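PDB 1O5L: transcriptional regulator, crp family from Thermotoga maritima, which probably binds DNA and regulates transcription, as a CRP-family factor that pairs a cyclic nucleotide-binding domain with a helix-turn-helix domain. Local coordinates for residues 13-16 against 17-20; 44-48 against 49-53; 103-106 against 107-111; 115-118 against 119-123. One frame throughout, in Å; residues are numbered along the deposited sequence.

Interaction 1 of 4, residues 13-16 against 17-20; sequences MDLK and KLLP
From Asp-14 to Leu-19 the backbone closes three successive turns of 3-10 type, with Lys-17 N bonded to Asp-14 O (3.1 Å), Leu-18 N to Leu-15 O (3.0 Å) and Leu-19 N to Lys-16 O (3.1 Å). Asp-14 starts this short run. Its CG stands anti to the backbone N (chi1 179°), which carries the carboxylate forward over the first turn, where OD1 accepts from Lys-16 N at 3.2 Å and makes an Asx turn. That N-H comes from above the carboxylate plane, 44° out of it. Lys-17 folds the other way along the chain: its CB sits 3.4 Å from Asp-14 O, and the extended methylenes run back past that carbonyl until CE lies 4.2 Å from Asp-14 CB. The ammonium does not meet the carboxylate in a salt bridge; instead a water accepts from Asp-14 N at 2.7 Å and, weakly, from Lys-17 NZ. This 3-10 segment leads into strand 23-27, the first strand of the beta roll that characterises the CRP-like cyclic nucleotide-binding domain. Its apolar flank is made by Leu-15 and Leu-18, three residues apart, with Leu-15 CD2 and Leu-18 CD1 at 4.3 Å. Both are buried: Leu-15 packs on Leu-116 and Phe-119 of helix 114-139, while Leu-18 touches Leu-99 and Ile-101 of strand 96-102 and Phe-106 and Leu-109 of helix 103-112. Asp-14, Lys-16 and Lys-17 lie on the exposed flank, where Leu-19 also leans its CB, CG and CD1 over the carbonyl oxygen of Lys-16.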
# COMPACT_ATOMS: atom_id res chain seq x y z
N MET A 13 11.11 -7.06 -13.92
CA MET A 13 10.26 -6.02 -14.57
C MET A 13 11.12 -4.83 -15.03
O MET A 13 11.79 -4.22 -14.20
CB MET A 13 9.16 -5.54 -13.61
CG MET A 13 8.39 -4.30 -14.05
SD MET A 13 7.67 -4.48 -15.68
CE MET A 13 6.77 -5.75 -15.49
N ASP A 14 11.07 -4.51 -16.33
CA ASP A 14 11.80 -3.36 -16.90
C ASP A 14 10.79 -2.23 -17.22
O ASP A 14 10.10 -2.28 -18.23
CB ASP A 14 12.56 -3.83 -18.15
CG ASP A 14 13.34 -2.71 -18.86
OD1 ASP A 14 13.28 -1.54 -18.36
OD2 ASP A 14 14.03 -2.93 -19.91
N LEU A 15 10.69 -1.24 -16.34
CA LEU A 15 9.67 -0.19 -16.48
C LEU A 15 9.85 0.68 -17.73
O LEU A 15 8.90 1.29 -18.16
CB LEU A 15 9.56 0.71 -15.23
CG LEU A 15 9.04 -0.02 -13.98
CD1 LEU A 15 9.12 0.84 -12.73
CD2 LEU A 15 7.61 -0.55 -14.19
N LYS A 16 11.04 0.70 -18.31
CA LYS A 16 11.27 1.46 -19.54
C LYS A 16 10.46 0.95 -20.74
O LYS A 16 10.27 1.68 -21.74
CB LYS A 16 12.77 1.52 -19.88
CG LYS A 16 13.57 2.42 -18.93
CD LYS A 16 15.01 2.67 -19.42
CE LYS A 16 15.74 3.70 -18.54
NZ LYS A 16 16.94 4.28 -19.22
N LYS A 17 9.97 -0.29 -20.65
CA LYS A 17 9.04 -0.84 -21.64
C LYS A 17 7.70 -0.07 -21.72
O LYS A 17 7.00 -0.15 -22.74
CB LYS A 17 8.77 -2.31 -21.37
CG LYS A 17 9.95 -3.20 -21.64
CD LYS A 17 9.65 -4.66 -21.29
CE LYS A 17 10.85 -5.54 -21.58
NZ LYS A 17 10.57 -6.98 -21.31
N LEU A 18 7.37 0.68 -20.67
CA LEU A 18 6.18 1.52 -20.68
C LEU A 18 6.36 2.89 -21.34
O LEU A 18 5.42 3.66 -21.37
CB LEU A 18 5.60 1.71 -19.28
CG LEU A 18 5.32 0.44 -18.44
CD1 LEU A 18 4.74 0.77 -17.07
CD2 LEU A 18 4.45 -0.52 -19.17
N LEU A 19 7.55 3.18 -21.90
CA LEU A 19 7.78 4.47 -22.54
C LEU A 19 6.68 4.92 -23.55
O LEU A 19 6.32 6.07 -23.58
CB LEU A 19 9.17 4.51 -23.22
CG LEU A 19 10.35 4.95 -22.36
CD1 LEU A 19 11.71 4.59 -23.00
CD2 LEU A 19 10.27 6.44 -22.09
N PRO A 20 6.16 4.01 -24.37
CA PRO A 20 5.12 4.35 -25.34
C PRO A 20 3.78 4.84 -24.75
O PRO A 20 2.98 5.47 -25.45
CB PRO A 20 4.88 3.01 -26.08
CG PRO A 20 6.09 2.18 -25.81
CD PRO A 20 6.51 2.57 -24.44
O HOH W 1 10.98 -6.58 -18.00

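Interaction 2 of 4, residues 44-48 against 49-53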
# COMPACT_ATOMS: atom_id res chain seq x y z
N LEU A 44 3.99 8.79 -12.13
CA LEU A 44 5.31 9.31 -12.52
C LEU A 44 6.38 8.24 -12.30
O LEU A 44 6.43 7.62 -11.23
CB LEU A 44 5.63 10.56 -11.70
CG LEU A 44 4.62 11.71 -11.71
CD1 LEU A 44 5.20 12.89 -11.01
CD2 LEU A 44 4.17 12.15 -13.16
N ILE A 45 7.23 8.03 -13.30
CA ILE A 45 8.34 7.07 -13.21
C ILE A 45 9.65 7.78 -13.54
O ILE A 45 9.79 8.37 -14.62
CB ILE A 45 8.11 5.85 -14.19
CG1 ILE A 45 6.78 5.14 -13.86
CG2 ILE A 45 9.27 4.85 -14.12
CD1 ILE A 45 6.40 4.09 -14.90
N LEU A 46 10.62 7.70 -12.63
CA LEU A 46 11.95 8.26 -12.85
C LEU A 46 12.76 7.36 -13.78
O LEU A 46 13.11 6.22 -13.41
CB LEU A 46 12.72 8.44 -11.54
CG LEU A 46 14.13 9.01 -11.66
CD1 LEU A 46 14.07 10.46 -12.17
CD2 LEU A 46 14.89 8.95 -10.30
N LEU A 47 13.11 7.94 -14.93
CA LEU A 47 13.81 7.26 -16.02
C LEU A 47 15.30 7.39 -15.88
O LEU A 47 16.03 6.42 -16.08
CB LEU A 47 13.41 7.89 -17.37
CG LEU A 47 11.96 7.68 -17.83
CD1 LEU A 47 11.65 8.51 -19.07
CD2 LEU A 47 11.69 6.18 -18.06
N GLU A 48 15.75 8.62 -15.60
CA GLU A 48 17.15 8.92 -15.43
C GLU A 48 17.36 10.16 -14.57
O GLU A 48 16.50 11.04 -14.53
CB GLU A 48 17.88 9.06 -16.76
CG GLU A 48 17.11 9.66 -17.91
CD GLU A 48 17.96 9.72 -19.19
OE1 GLU A 48 18.88 10.59 -19.25
OE2 GLU A 48 17.72 8.87 -20.10
N GLY A 49 18.51 10.21 -13.89
CA GLY A 49 18.84 11.29 -12.97
C GLY A 49 18.66 10.91 -11.50
O GLY A 49 18.90 9.76 -11.12
N THR A 50 18.28 11.88 -10.68
CA THR A 50 18.14 11.70 -9.24
C THR A 50 17.16 12.75 -8.70
O THR A 50 17.30 13.95 -9.00
CB THR A 50 19.52 11.86 -8.50
OG1 THR A 50 20.52 10.99 -9.04
CG2 THR A 50 19.43 11.40 -7.06
N LEU A 51 16.21 12.30 -7.88
CA LEU A 51 15.27 13.19 -7.23
C LEU A 51 15.53 13.23 -5.73
O LEU A 51 16.11 12.29 -5.18
CB LEU A 51 13.85 12.73 -7.50
CG LEU A 51 13.53 12.50 -8.98
CD1 LEU A 51 12.12 12.04 -9.11
CD2 LEU A 51 13.76 13.78 -9.79
N LYS A 52 15.11 14.33 -5.09
CA LYS A 52 15.10 14.48 -3.62
C LYS A 52 13.68 14.70 -3.11
O LYS A 52 12.91 15.47 -3.70
CB LYS A 52 15.97 15.65 -3.20
CG LYS A 52 17.45 15.31 -3.26
CD LYS A 52 18.28 16.38 -3.90
CE LYS A 52 18.43 17.61 -3.01
NZ LYS A 52 19.88 18.07 -3.02
N THR A 53 13.32 13.99 -2.04
CA THR A 53 12.04 14.19 -1.40
C THR A 53 12.28 14.97 -0.11
O THR A 53 13.17 14.62 0.68
CB THR A 53 11.30 12.85 -1.13
OG1 THR A 53 12.10 11.94 -0.36
CG2 THR A 53 11.01 12.10 -2.42
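CG anti to the backbone N in Leu-46 (chi1 180°) and anti to the carbonyl carbon in Leu-51 (chi1 -51°) bring the two leucine ends together inside the bend between strands 42-48 and 51-56, where they touch tip to tip. Leu-46 CD1 does most of the work, lying 3.8 Å from Leu-51 CG, 4.0 Å from Leu-51 CD1 and 4.1 Å from Leu-51 CD2. The second methyl, Leu-46 CD2, is 4.0 Å from Leu-51 CG and rests 4.2 Å from Gly-49 O. Gly-49 takes the chain round the corner with a positive phi of 103°; at its backbone angles any CB would clash with Glu-48 O, so the turn calls for glycine. Just before it, Leu-47 and Glu-48 both face Lys-97, a classic beta bulge, and the Glu-48 carboxylate makes a long, weak ion pair with that lysine. The two strands belong to different four-stranded antiparallel sheets of the beta roll, so the leucine pair fills the inside of a passage from one sheet to the other. Leu-46 also packs on Ile-68, and Leu-51 on Ile-74 and Ser-96. Thr-50 turns away, its OG1 hydrogen-bonded to Glu-94 and Lys-69. With apolar side-chain ends meeting and the polar ends of Glu-48 and Thr-50 engaged elsewhere, the leucine contact is one of dispersion and exclusion of water.

Interaction 3 of 4, residues 103-106 against 107-111; sequences KEVF and LDLLM
Phe-106 begins its contact with Leu-107 and ends it against Leu-110, one helical turn on. Its CB lies 3.3 Å from Leu-107 N, and CG is still near that nitrogen at 4.1 Å. With CG anti to the backbone N (chi1 -166°) and beside the carbonyl carbon, the ring is set near Leu-110; CD2 then meets Leu-110 CD1 at 4.0 Å, CE2 lies 3.9 Å from Leu-110 CD2, and CZ closes the row 4.2 Å from the same methyl. The two side chains cross obliquely. Beneath them runs the regular i to i+4 ladder of helix 103-112, including Leu-110 N to Phe-106 O at 3.1 Å. The ring also meets Phe-120 of helix 114-139 edge-to-face (T-shaped). Replacing Phe-106 by an alanine would probably leave the Leu-110 methyls and the Phe-120 ring without their partner and open a gap between the two helices. On another flank Glu-104 and Leu-107 lie side by side, OE1 3.9 Å from Leu-107 CD1. Glu-104 and Asp-108, a turn apart, both form salt bridges to Arg-114 of the second subunit; its guanidinium would probably offset their like charges, so this short helix joins an apolar core face to an ionic dimer contact.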
# COMPACT_ATOMS: atom_id res chain seq x y z
N LYS A 103 -3.49 8.01 -15.24
CA LYS A 103 -3.93 7.01 -14.27
C LYS A 103 -4.81 5.90 -14.89
O LYS A 103 -4.67 4.74 -14.52
CB LYS A 103 -4.68 7.69 -13.12
CG LYS A 103 -3.94 7.61 -11.80
CD LYS A 103 -4.86 7.92 -10.57
CE LYS A 103 -4.46 9.21 -9.90
NZ LYS A 103 -5.35 9.50 -8.74
N GLU A 104 -5.74 6.29 -15.76
CA GLU A 104 -6.68 5.35 -16.37
C GLU A 104 -5.97 4.37 -17.29
O GLU A 104 -6.32 3.18 -17.31
CB GLU A 104 -7.79 6.06 -17.17
CG GLU A 104 -8.76 6.88 -16.32
CD GLU A 104 -9.46 6.08 -15.21
OE1 GLU A 104 -9.74 4.88 -15.41
OE2 GLU A 104 -9.73 6.65 -14.13
N VAL A 105 -5.00 4.88 -18.05
CA VAL A 105 -4.15 4.05 -18.86
C VAL A 105 -3.29 3.14 -17.96
O VAL A 105 -3.13 1.94 -18.27
CB VAL A 105 -3.28 4.89 -19.80
CG1 VAL A 105 -2.31 4.01 -20.57
CG2 VAL A 105 -4.14 5.71 -20.78
N PHE A 106 -2.74 3.68 -16.86
CA PHE A 106 -1.94 2.80 -15.99
C PHE A 106 -2.80 1.65 -15.45
O PHE A 106 -2.37 0.52 -15.45
CB PHE A 106 -1.24 3.56 -14.85
CG PHE A 106 -0.17 2.75 -14.16
CD1 PHE A 106 1.04 2.50 -14.79
CD2 PHE A 106 -0.39 2.21 -12.89
CE1 PHE A 106 2.05 1.72 -14.15
CE2 PHE A 106 0.59 1.43 -12.24
CZ PHE A 106 1.82 1.20 -12.87
N LEU A 107 -4.05 1.92 -15.07
CA LEU A 107 -4.97 0.84 -14.67
C LEU A 107 -5.19 -0.22 -15.76
O LEU A 107 -5.24 -1.41 -15.44
CB LEU A 107 -6.35 1.38 -14.29
CG LEU A 107 -6.58 1.92 -12.89
CD1 LEU A 107 -7.95 2.58 -12.88
CD2 LEU A 107 -6.50 0.85 -11.80
N ASP A 108 -5.36 0.23 -17.01
CA ASP A 108 -5.56 -0.68 -18.14
C ASP A 108 -4.36 -1.60 -18.28
O ASP A 108 -4.54 -2.77 -18.51
CB ASP A 108 -5.75 0.08 -19.48
CG ASP A 108 -7.01 0.92 -19.54
OD1 ASP A 108 -7.93 0.69 -18.74
OD2 ASP A 108 -7.19 1.83 -20.38
N LEU A 109 -3.15 -1.04 -18.17
CA LEU A 109 -1.91 -1.82 -18.25
C LEU A 109 -1.81 -2.89 -17.13
O LEU A 109 -1.40 -4.02 -17.39
CB LEU A 109 -0.69 -0.90 -18.17
CG LEU A 109 -0.43 -0.01 -19.37
CD1 LEU A 109 0.65 1.01 -19.07
CD2 LEU A 109 -0.07 -0.80 -20.64
N LEU A 110 -2.16 -2.50 -15.90
CA LEU A 110 -2.21 -3.41 -14.77
C LEU A 110 -3.13 -4.59 -15.04
O LEU A 110 -2.83 -5.72 -14.64
CB LEU A 110 -2.74 -2.67 -13.51
CG LEU A 110 -1.82 -1.63 -12.87
CD1 LEU A 110 -2.43 -1.02 -11.62
CD2 LEU A 110 -0.47 -2.27 -12.52
N MET A 111 -4.27 -4.32 -15.69
CA MET A 111 -5.27 -5.37 -15.94
C MET A 111 -4.80 -6.35 -17.01
O MET A 111 -5.27 -7.50 -17.05
CB MET A 111 -6.63 -4.77 -16.31
CG MET A 111 -7.31 -4.07 -15.10
SD MET A 111 -8.99 -3.44 -15.33
CE MET A 111 -8.80 -2.59 -16.48

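Interaction 4 of 4, residues 115-118 against 119-123; sequences ELLL and FFLKD
Leu-117 and Leu-121 form the closely packed flank of this helical turn, side by side and pointing the same way. Leu-117 CD1 is 3.9 Å from Leu-121 CG and 4.0 Å from Leu-121 CD1, while Leu-121 CG also rests 3.3 Å from Leu-117 O. Leu-117 has CG anti to the backbone N (chi1 179°), which carries CD1 forward to the next turn; in Leu-121 CG is anti to the carbonyl carbon instead. Phe-120, also buried, keeps its CB close to this turn, 3.4 Å from Leu-116 O; its ring leads off from the turn, and the side chain packs on Leu-110 and on Leu-121 of the second subunit. Regular i to i+4 backbone bonds run through the turn, Phe-120 N to Leu-116 O at 2.8 Å and 177°. The opposite character shows at Glu-115 and Lys-122, both exposed. Lys-122 has CB 3.2 Å from Leu-118 O, but its extended chain leads off from the turn, and Glu-115 likewise points away from it. Phe-119 is intermediate, its side chain packing on Met-13. Across the dimer Leu-117 reaches Met-111 and Leu-121 meets Leu-121 of the second subunit. A serine at Leu-121 would probably strip Leu-117 CD1 of its neighbour and open a gap at a point where the two subunits meet. A long helix after the beta roll with a leucine-rich face turned to its counterpart is typical of the dimerisation helix of CRP-family regulators.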
# COMPACT_ATOMS: atom_id res chain seq x y z
N GLU A 115 2.73 -9.57 -14.58
CA GLU A 115 4.06 -9.28 -14.08
C GLU A 115 4.14 -7.81 -13.59
O GLU A 115 4.73 -7.53 -12.55
CB GLU A 115 5.09 -9.68 -15.17
CG GLU A 115 6.27 -8.77 -15.35
CD GLU A 115 7.43 -9.39 -16.12
OE1 GLU A 115 7.16 -10.08 -17.13
OE2 GLU A 115 8.60 -9.19 -15.74
N LEU A 116 3.47 -6.89 -14.31
CA LEU A 116 3.36 -5.49 -13.91
C LEU A 116 2.51 -5.31 -12.65
O LEU A 116 2.89 -4.59 -11.71
CB LEU A 116 2.77 -4.65 -15.06
CG LEU A 116 2.61 -3.14 -14.82
CD1 LEU A 116 3.97 -2.45 -14.53
CD2 LEU A 116 1.93 -2.48 -16.00
N LEU A 117 1.34 -5.96 -12.64
CA LEU A 117 0.44 -5.91 -11.50
C LEU A 117 1.16 -6.37 -10.23
O LEU A 117 1.11 -5.71 -9.18
CB LEU A 117 -0.81 -6.79 -11.76
CG LEU A 117 -1.83 -6.84 -10.61
CD1 LEU A 117 -2.29 -5.45 -10.18
CD2 LEU A 117 -3.04 -7.67 -11.03
N LEU A 118 1.80 -7.53 -10.33
CA LEU A 118 2.57 -8.09 -9.23
C LEU A 118 3.69 -7.16 -8.77
O LEU A 118 3.85 -6.96 -7.57
CB LEU A 118 3.14 -9.44 -9.61
CG LEU A 118 2.22 -10.63 -9.30
CD1 LEU A 118 2.69 -11.86 -10.03
CD2 LEU A 118 2.17 -10.86 -7.80
N PHE A 119 4.45 -6.61 -9.73
CA PHE A 119 5.49 -5.65 -9.44
C PHE A 119 4.97 -4.45 -8.65
O PHE A 119 5.51 -4.13 -7.59
CB PHE A 119 6.16 -5.16 -10.72
CG PHE A 119 7.20 -4.11 -10.50
CD1 PHE A 119 6.85 -2.75 -10.46
CD2 PHE A 119 8.53 -4.46 -10.29
CE1 PHE A 119 7.81 -1.76 -10.22
CE2 PHE A 119 9.51 -3.47 -10.07
CZ PHE A 119 9.15 -2.13 -10.04
N PHE A 120 3.92 -3.80 -9.18
CA PHE A 120 3.25 -2.67 -8.54
C PHE A 120 2.72 -2.99 -7.14
O PHE A 120 2.94 -2.22 -6.19
CB PHE A 120 2.08 -2.16 -9.43
CG PHE A 120 1.44 -0.89 -8.91
CD1 PHE A 120 2.15 0.30 -8.90
CD2 PHE A 120 0.18 -0.90 -8.38
CE1 PHE A 120 1.61 1.45 -8.40
CE2 PHE A 120 -0.39 0.29 -7.87
CZ PHE A 120 0.35 1.46 -7.89
N LEU A 121 1.99 -4.10 -6.99
CA LEU A 121 1.45 -4.45 -5.69
C LEU A 121 2.61 -4.72 -4.69
O LEU A 121 2.50 -4.33 -3.51
CB LEU A 121 0.51 -5.63 -5.77
CG LEU A 121 -0.81 -5.49 -6.53
CD1 LEU A 121 -1.50 -6.85 -6.55
CD2 LEU A 121 -1.74 -4.42 -5.92
N LYS A 122 3.69 -5.36 -5.17
CA LYS A 122 4.92 -5.55 -4.40
C LYS A 122 5.59 -4.24 -3.95
O LYS A 122 6.03 -4.10 -2.81
CB LYS A 122 5.93 -6.40 -5.19
CG LYS A 122 7.16 -6.88 -4.39
CD LYS A 122 8.13 -7.77 -5.23
CE LYS A 122 9.41 -8.10 -4.42
NZ LYS A 122 10.25 -9.23 -4.99
N ASP A 123 5.65 -3.27 -4.86
CA ASP A 123 6.23 -1.96 -4.57
C ASP A 123 5.47 -1.23 -3.44
O ASP A 123 6.07 -0.71 -2.49
CB ASP A 123 6.21 -1.10 -5.83
CG ASP A 123 6.88 0.25 -5.65
OD1 ASP A 123 6.37 1.21 -5.05
OD2 ASP A 123 7.99 0.43 -6.13

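In the fold
Along the chain the four contacts come in series; none nests in or crosses another, and each bridges only adjacent turns or strands. Interaction 1 closes first, before strand 23-27, yet touches all the others: Leu-15 and Leu-18 pack on Ile-45 of interaction 2, Leu-18 reaches interaction 3, and Met-13 with Leu-15 lies against interaction 4. Interaction 2 rounds the bend between the two sheets and stays clear of both helical contacts, its centre about 21 Å from that of interaction 3. Interactions 3 and 4 occupy consecutive helices, packed together through Leu-109, Leu-110 and Leu-116, and both touch the second subunit. Residues 13-20 thus tie the roll to the two helices that carry the dimer contact.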